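Local coordinates for protein diffuse adherence adhesin (Escherichia coli, PDB 4MEE) that mediates bacterial attachment to mammalian cells, autoaggregation and biofilm formation, its C-terminal part forming an outer-membrane beta-barrel that serves as transport unit, at residues T270-G275 / F282-M287; N320-T325 / T333-L338; G427-G432 / V447-G452. All blocks are in the same frame, centred on the assembly; numbering follows the deposited sequence.

Contact 1. Residues T270-G275 / F282-M287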
# COMPACT_ATOMS: atom_id res chain seq x y z
N THR A 270 12.69 4.49 -11.91
CA THR A 270 12.40 5.88 -11.69
C THR A 270 12.85 6.74 -12.85
O THR A 270 13.86 6.44 -13.45
CB THR A 270 13.21 6.36 -10.52
OG1 THR A 270 12.38 6.35 -9.35
CG2 THR A 270 13.66 7.73 -10.79
N TRP A 271 12.13 7.81 -13.17
CA TRP A 271 12.55 8.69 -14.25
C TRP A 271 12.23 10.13 -13.96
O TRP A 271 11.14 10.41 -13.55
CB TRP A 271 11.77 8.36 -15.50
CG TRP A 271 12.06 9.26 -16.61
CD1 TRP A 271 13.20 9.31 -17.32
CD2 TRP A 271 11.19 10.23 -17.19
NE1 TRP A 271 13.11 10.24 -18.31
CE2 TRP A 271 11.88 10.83 -18.25
CE3 TRP A 271 9.89 10.64 -16.92
CZ2 TRP A 271 11.33 11.81 -19.02
CZ3 TRP A 271 9.35 11.63 -17.69
CH2 TRP A 271 10.07 12.20 -18.74
N TYR A 272 13.17 11.04 -14.20
CA TYR A 272 12.91 12.47 -14.11
C TYR A 272 13.44 13.13 -15.34
O TYR A 272 14.57 12.90 -15.71
CB TYR A 272 13.63 13.04 -12.91
CG TYR A 272 13.02 12.63 -11.64
CD1 TYR A 272 13.21 11.37 -11.16
CD2 TYR A 272 12.25 13.50 -10.93
CE1 TYR A 272 12.64 10.98 -9.99
CE2 TYR A 272 11.68 13.13 -9.75
CZ TYR A 272 11.88 11.86 -9.30
OH TYR A 272 11.32 11.47 -8.13
N GLN A 273 12.62 13.92 -16.03
CA GLN A 273 13.12 14.62 -17.21
C GLN A 273 14.08 15.76 -16.93
O GLN A 273 15.07 15.90 -17.63
CB GLN A 273 11.99 15.09 -18.10
CG GLN A 273 11.18 16.21 -17.55
CD GLN A 273 10.37 16.86 -18.63
OE1 GLN A 273 9.47 17.63 -18.36
NE2 GLN A 273 10.69 16.54 -19.88
N ASN A 274 13.77 16.60 -15.96
CA ASN A 274 14.68 17.69 -15.65
C ASN A 274 15.41 17.42 -14.38
O ASN A 274 16.03 18.31 -13.82
CB ASN A 274 13.94 19.01 -15.50
CG ASN A 274 13.04 19.31 -16.67
OD1 ASN A 274 13.40 19.13 -17.83
ND2 ASN A 274 11.85 19.80 -16.36
N GLY A 275 15.31 16.20 -13.87
CA GLY A 275 15.99 15.84 -12.64
C GLY A 275 15.09 16.19 -11.48
O GLY A 275 14.18 16.97 -11.63
N PHE A 282 7.69 13.35 -14.29
CA PHE A 282 8.37 12.25 -13.63
C PHE A 282 7.53 10.99 -13.75
O PHE A 282 6.37 11.07 -14.07
CB PHE A 282 8.74 12.61 -12.19
CG PHE A 282 7.68 12.36 -11.20
CD1 PHE A 282 6.86 13.37 -10.79
CD2 PHE A 282 7.55 11.12 -10.64
CE1 PHE A 282 5.90 13.13 -9.86
CE2 PHE A 282 6.59 10.88 -9.73
CZ PHE A 282 5.76 11.89 -9.33
N ALA A 283 8.15 9.83 -13.57
CA ALA A 283 7.45 8.56 -13.66
C ALA A 283 8.14 7.57 -12.77
O ALA A 283 9.31 7.68 -12.55
CB ALA A 283 7.47 8.05 -15.07
N GLU A 284 7.39 6.62 -12.26
CA GLU A 284 7.97 5.60 -11.40
C GLU A 284 7.33 4.30 -11.79
O GLU A 284 6.23 4.31 -12.32
CB GLU A 284 7.65 5.91 -9.95
CG GLU A 284 8.42 7.08 -9.38
CD GLU A 284 8.37 7.13 -7.87
OE1 GLU A 284 7.94 6.14 -7.24
OE2 GLU A 284 8.78 8.17 -7.32
N THR A 285 7.99 3.17 -11.57
CA THR A 285 7.38 1.89 -11.87
C THR A 285 7.95 0.76 -11.07
O THR A 285 9.07 0.83 -10.64
CB THR A 285 7.64 1.53 -13.31
OG1 THR A 285 7.33 2.66 -14.11
CG2 THR A 285 6.79 0.39 -13.68
N TRP A 286 7.19 -0.29 -10.86
CA TRP A 286 7.78 -1.42 -10.19
C TRP A 286 7.01 -2.68 -10.37
O TRP A 286 5.87 -2.66 -10.75
CB TRP A 286 7.94 -1.15 -8.72
CG TRP A 286 6.74 -0.75 -8.05
CD1 TRP A 286 6.38 0.50 -7.77
CD2 TRP A 286 5.74 -1.60 -7.52
NE1 TRP A 286 5.20 0.51 -7.09
CE2 TRP A 286 4.79 -0.77 -6.93
CE3 TRP A 286 5.55 -2.96 -7.49
CZ2 TRP A 286 3.67 -1.26 -6.33
CZ3 TRP A 286 4.45 -3.44 -6.90
CH2 TRP A 286 3.52 -2.60 -6.31
N MET A 287 7.63 -3.79 -10.07
CA MET A 287 6.92 -5.03 -10.16
C MET A 287 7.50 -5.97 -9.14
O MET A 287 8.66 -5.87 -8.82
CB MET A 287 7.05 -5.53 -11.57
CG MET A 287 7.65 -6.90 -11.67
SD MET A 287 6.85 -7.65 -13.07
CE MET A 287 6.27 -9.13 -12.26
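Phe-282 packs against Tyr-272 on one face of this antiparallel strand pair, while Trp-271 rests against Ala-283 on the other. The Phe-282 and Tyr-272 side chains lie side by side, pointing the same way, with their ring planes 17° apart but slid so that they barely overlap. What reaches over the tyrosine ring is the methylene of Phe-282: CB sits 4.1 Å from the Tyr-272 ring centroid, a CH-pi contact displaced toward the rim, with Tyr-272 CD2 the closest ring atom. A chi1 of 86° sets Phe-282 CG between the backbone N and the carbonyl carbon.

Across the sheet, CG of Trp-271 is anti to the backbone N (chi1 176°), and the benzo part of the indole reaches Ala-283, Trp-271 CE3 lying 4.0 Å from Ala-283 CB. The backbone N of Ala-283 meets the indole at its edge. Trp-271 and Ala-283 also form the hydrogen-bonded pair here, Trp-271 N giving to Ala-283 O at 2.9 Å and Ala-283 N to Trp-271 O at 3.0 Å.

The contact closes the hairpin of strands 255-272 and 280-298 in the barrel wall. Strand 230-249 flanks it through Thr-233, and Phe-232 meets Trp-271; strand 303-327 flanks it through Gly-316 and Gly-318. On the Phe-282 face, Glu-284 accepts a hydrogen bond from Asn-169 N.

Contact 2. Residues N320-T325 / T333-L338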
# COMPACT_ATOMS: atom_id res chain seq x y z
N ASN A 320 6.14 17.74 -11.35
CA ASN A 320 6.71 18.57 -10.29
C ASN A 320 6.77 20.03 -10.72
O ASN A 320 7.24 20.35 -11.82
CB ASN A 320 8.10 18.05 -9.89
CG ASN A 320 8.04 16.75 -9.11
OD1 ASN A 320 7.09 16.51 -8.36
ND2 ASN A 320 9.05 15.92 -9.27
N LEU A 321 6.29 20.91 -9.84
CA LEU A 321 6.20 22.33 -10.14
C LEU A 321 6.65 23.17 -8.95
O LEU A 321 6.07 23.07 -7.87
CB LEU A 321 4.77 22.70 -10.55
CG LEU A 321 4.43 24.16 -10.90
CD1 LEU A 321 4.94 24.54 -12.28
CD2 LEU A 321 2.94 24.40 -10.80
N ASN A 322 7.68 23.99 -9.16
CA ASN A 322 8.13 24.94 -8.15
C ASN A 322 7.31 26.23 -8.25
O ASN A 322 7.48 27.02 -9.18
CB ASN A 322 9.63 25.24 -8.31
CG ASN A 322 10.16 26.20 -7.26
OD1 ASN A 322 9.69 26.24 -6.13
ND2 ASN A 322 11.17 26.98 -7.64
N VAL A 323 6.42 26.41 -7.28
CA VAL A 323 5.48 27.52 -7.30
C VAL A 323 6.15 28.83 -6.87
O VAL A 323 6.19 29.79 -7.64
CB VAL A 323 4.24 27.21 -6.41
CG1 VAL A 323 3.34 28.43 -6.26
CG2 VAL A 323 3.46 26.04 -6.98
N HIS A 324 6.70 28.84 -5.66
CA HIS A 324 7.27 30.04 -5.06
C HIS A 324 8.55 29.73 -4.30
O HIS A 324 8.74 28.63 -3.79
CB HIS A 324 6.25 30.67 -4.12
CG HIS A 324 6.48 32.13 -3.87
ND1 HIS A 324 6.38 32.70 -2.62
CD2 HIS A 324 6.81 33.13 -4.72
CE1 HIS A 324 6.63 34.00 -2.71
NE2 HIS A 324 6.89 34.28 -3.97
N THR A 325 9.45 30.69 -4.21
CA THR A 325 10.63 30.50 -3.41
C THR A 325 10.83 31.79 -2.66
O THR A 325 10.75 32.87 -3.24
CB THR A 325 11.84 30.12 -4.29
OG1 THR A 325 13.04 30.15 -3.51
CG2 THR A 325 11.96 31.06 -5.47
N THR A 333 15.13 29.95 3.97
CA THR A 333 14.93 29.82 2.53
C THR A 333 13.86 28.78 2.34
O THR A 333 14.04 27.64 2.75
CB THR A 333 16.19 29.32 1.82
OG1 THR A 333 17.35 29.79 2.52
CG2 THR A 333 16.22 29.82 0.39
N GLY A 334 12.75 29.18 1.74
CA GLY A 334 11.62 28.28 1.59
C GLY A 334 11.40 27.96 0.13
O GLY A 334 11.73 28.75 -0.75
N GLU A 335 10.86 26.78 -0.12
CA GLU A 335 10.45 26.42 -1.45
C GLU A 335 9.04 25.91 -1.30
O GLU A 335 8.69 25.36 -0.26
CB GLU A 335 11.35 25.33 -2.00
CG GLU A 335 11.78 25.57 -3.43
CD GLU A 335 13.19 25.06 -3.69
OE1 GLU A 335 13.59 24.05 -3.07
OE2 GLU A 335 13.89 25.68 -4.51
N PHE A 336 8.20 26.13 -2.30
CA PHE A 336 6.87 25.57 -2.24
C PHE A 336 6.53 24.91 -3.56
O PHE A 336 6.67 25.51 -4.61
CB PHE A 336 5.84 26.64 -1.88
CG PHE A 336 4.43 26.18 -2.05
CD1 PHE A 336 3.82 25.39 -1.09
CD2 PHE A 336 3.71 26.53 -3.18
CE1 PHE A 336 2.51 24.96 -1.25
CE2 PHE A 336 2.40 26.12 -3.35
CZ PHE A 336 1.80 25.33 -2.39
N TRP A 337 6.07 23.67 -3.47
CA TRP A 337 5.93 22.81 -4.63
C TRP A 337 4.52 22.23 -4.76
O TRP A 337 3.90 21.88 -3.75
CB TRP A 337 6.93 21.66 -4.57
CG TRP A 337 8.37 22.07 -4.76
CD1 TRP A 337 9.17 22.71 -3.86
CD2 TRP A 337 9.17 21.85 -5.93
NE1 TRP A 337 10.42 22.91 -4.39
CE2 TRP A 337 10.45 22.39 -5.66
CE3 TRP A 337 8.94 21.25 -7.17
CZ2 TRP A 337 11.49 22.35 -6.59
CZ3 TRP A 337 9.97 21.21 -8.10
CH2 TRP A 337 11.23 21.76 -7.80
N LEU A 338 4.04 22.14 -5.99
CA LEU A 338 2.78 21.46 -6.30
C LEU A 338 3.00 20.29 -7.25
O LEU A 338 3.77 20.39 -8.20
CB LEU A 338 1.75 22.43 -6.89
CG LEU A 338 0.88 23.25 -5.93
CD1 LEU A 338 0.10 24.31 -6.69
CD2 LEU A 338 -0.07 22.37 -5.12
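Val-323 and His-324 both stand opposite the single residue Phe-336, a classic beta bulge that moves the strand pairing on by one residue. Phe-336 O is shared between them: it takes a hydrogen bond from Val-323 N at 2.8 Å, and a long, weak one from His-324 N at 3.5 Å. Phe-336 N returns a bond to His-324 O at 3.0 Å. On the far side of the bulge, Leu-338 N binds Leu-321 O at 2.9 Å, while the reverse bond is weak. The two short strand segments run antiparallel at 140°. They belong to the hairpin of strands 303-327 and 333-355, with strand 370-383 alongside the latter, where Trp-337 touches Ser-379.

Asn-322 lies over a face of the Trp-337 indole. Asn-322 CB is 3.8 Å from the centroid of the six-membered ring, only 9° off its normal, in a CH-pi contact, and the amide plane leans 24° from the indole. Beside the bulge Val-323 and Phe-336 lie side by side, pointing the same way, with Val-323 CG1 in the ring plane at its edge; Val-323 CG2 reaches Leu-338 CD1 at 3.8 Å.

Chemically, Val-323, Phe-336 and Leu-338 form an apolar patch on the surface, consistent with the outer wall of a membrane barrel. Asn-322, Thr-325, Glu-335 and Trp-337 lie on the other face, which mixes polar groups with an indole that offers its pi surface to an aliphatic CH.

Contact 3. Residues G427-G432 / V447-G452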
# COMPACT_ATOMS: atom_id res chain seq x y z
N GLY A 427 -11.36 7.91 -0.37
CA GLY A 427 -10.61 9.16 -0.27
C GLY A 427 -9.38 8.99 0.60
O GLY A 427 -9.44 8.39 1.67
N GLU A 428 -8.25 9.51 0.16
CA GLU A 428 -7.02 9.31 0.91
C GLU A 428 -6.37 10.63 1.25
O GLU A 428 -6.30 11.53 0.42
CB GLU A 428 -6.08 8.42 0.12
CG GLU A 428 -4.75 8.14 0.80
CD GLU A 428 -3.73 7.61 -0.18
OE1 GLU A 428 -3.78 8.01 -1.36
OE2 GLU A 428 -2.88 6.78 0.21
N ILE A 429 -5.88 10.74 2.48
CA ILE A 429 -5.17 11.93 2.90
C ILE A 429 -3.87 11.54 3.58
O ILE A 429 -3.87 10.81 4.57
CB ILE A 429 -6.00 12.78 3.88
CG1 ILE A 429 -5.20 14.01 4.32
CG2 ILE A 429 -6.38 11.96 5.09
CD1 ILE A 429 -5.45 15.23 3.46
N LYS A 430 -2.77 12.05 3.05
CA LYS A 430 -1.45 11.77 3.59
C LYS A 430 -0.83 13.04 4.12
O LYS A 430 -1.19 14.14 3.69
CB LYS A 430 -0.56 11.19 2.50
CG LYS A 430 -1.08 9.90 1.89
CD LYS A 430 0.05 9.03 1.38
CE LYS A 430 0.19 9.13 -0.13
NZ LYS A 430 1.62 9.03 -0.54
N THR A 431 0.10 12.88 5.05
CA THR A 431 0.91 13.99 5.53
C THR A 431 2.10 13.45 6.28
O THR A 431 2.05 12.34 6.79
CB THR A 431 0.12 14.92 6.47
OG1 THR A 431 0.98 15.98 6.91
CG2 THR A 431 -0.39 14.15 7.68
N GLY A 432 3.16 14.24 6.36
CA GLY A 432 4.35 13.85 7.11
C GLY A 432 5.48 14.84 6.93
O GLY A 432 5.34 15.81 6.19
N VAL A 447 2.04 9.77 7.82
CA VAL A 447 0.76 9.28 8.33
C VAL A 447 -0.27 9.31 7.20
O VAL A 447 -0.53 10.35 6.60
CB VAL A 447 0.28 10.11 9.55
CG1 VAL A 447 -1.14 9.71 9.95
CG2 VAL A 447 1.22 9.93 10.73
N ALA A 448 -0.84 8.14 6.91
CA ALA A 448 -1.82 7.96 5.84
C ALA A 448 -3.15 7.43 6.38
O ALA A 448 -3.16 6.54 7.25
CB ALA A 448 -1.28 7.03 4.77
N TYR A 449 -4.25 7.96 5.86
CA TYR A 449 -5.58 7.56 6.28
C TYR A 449 -6.52 7.42 5.08
O TYR A 449 -6.64 8.34 4.27
CB TYR A 449 -6.14 8.57 7.28
CG TYR A 449 -7.59 8.34 7.62
CD1 TYR A 449 -7.97 7.37 8.54
CD2 TYR A 449 -8.59 9.08 7.00
CE1 TYR A 449 -9.30 7.16 8.86
CE2 TYR A 449 -9.93 8.88 7.30
CZ TYR A 449 -10.27 7.91 8.23
OH TYR A 449 -11.59 7.71 8.53
N GLN A 450 -7.19 6.27 4.98
CA GLN A 450 -8.07 5.95 3.85
C GLN A 450 -9.48 5.70 4.34
O GLN A 450 -9.68 4.99 5.32
CB GLN A 450 -7.62 4.67 3.15
CG GLN A 450 -6.59 4.84 2.06
CD GLN A 450 -5.27 4.16 2.39
OE1 GLN A 450 -4.69 4.40 3.45
NE2 GLN A 450 -4.80 3.32 1.49
N ALA A 451 -10.47 6.23 3.64
CA ALA A 451 -11.85 5.97 4.00
C ALA A 451 -12.70 5.68 2.78
O ALA A 451 -12.57 6.34 1.75
CB ALA A 451 -12.43 7.12 4.80
N GLY A 452 -13.56 4.68 2.90
CA GLY A 452 -14.47 4.32 1.83
C GLY A 452 -15.88 4.37 2.37
O GLY A 452 -16.31 5.38 2.90
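The Tyr-449 ring takes Ile-429 at its edge: CG2 of the isoleucine lies near the ring plane, 4.1 Å from Tyr-449 CD2, and touches Tyr-449 CB at 4.0 Å. The two side chains run past each other at a slant on the surface. On the other side of the strand pair, where Glu-428 and Gln-450 point, the carboxylate of Glu-428 and the amide of Gln-450 are turned 40° apart. These side chains lie abreast and meet through their methylenes, Glu-428 CG to Gln-450 CG at 4.0 Å; the polar end of Glu-428 is held by a salt bridge to Lys-373 and a hydrogen bond from Asn-401. Next along, Ala-448 CB packs on Lys-430 CG at 4.1 Å.

Six backbone hydrogen bonds join the strands in three reciprocal pairs, Gly-427 with Ala-451, Ile-429 with Tyr-449 and Thr-431 with Val-447, with no break in register.

This is the hairpin of strands 425-436 and 441-451 in the barrel wall. Strand 397-405 lies beside the first strand, bonding through Asn-401 and Glu-399, and strand 457-467 lies beside the second, where Asn-457 and Ile-459 touch Tyr-449.

How the contacts relate
Going down the chain from the N terminus, each contact closes its own hairpin before the next begins, so none nests in or crosses another. Contact 1 joins strands 255-272 and 280-298 and closes a short turn; contact 2 does the same for 303-327 and 333-355. Since strands 280-298 and 303-327 are neighbours, these two hairpins adjoin, and the Asn-320 side chain touches both Phe-282 and Tyr-272. Contact 3, far later, closes the hairpin of strands 425-436 and 441-451, its nearest atoms about 10 Å from contact 1 and about 12 Å from contact 2. Each ties a pair of strands that follow one another in the autotransporter barrel wall, contact 3 lying nearest the chain's centre.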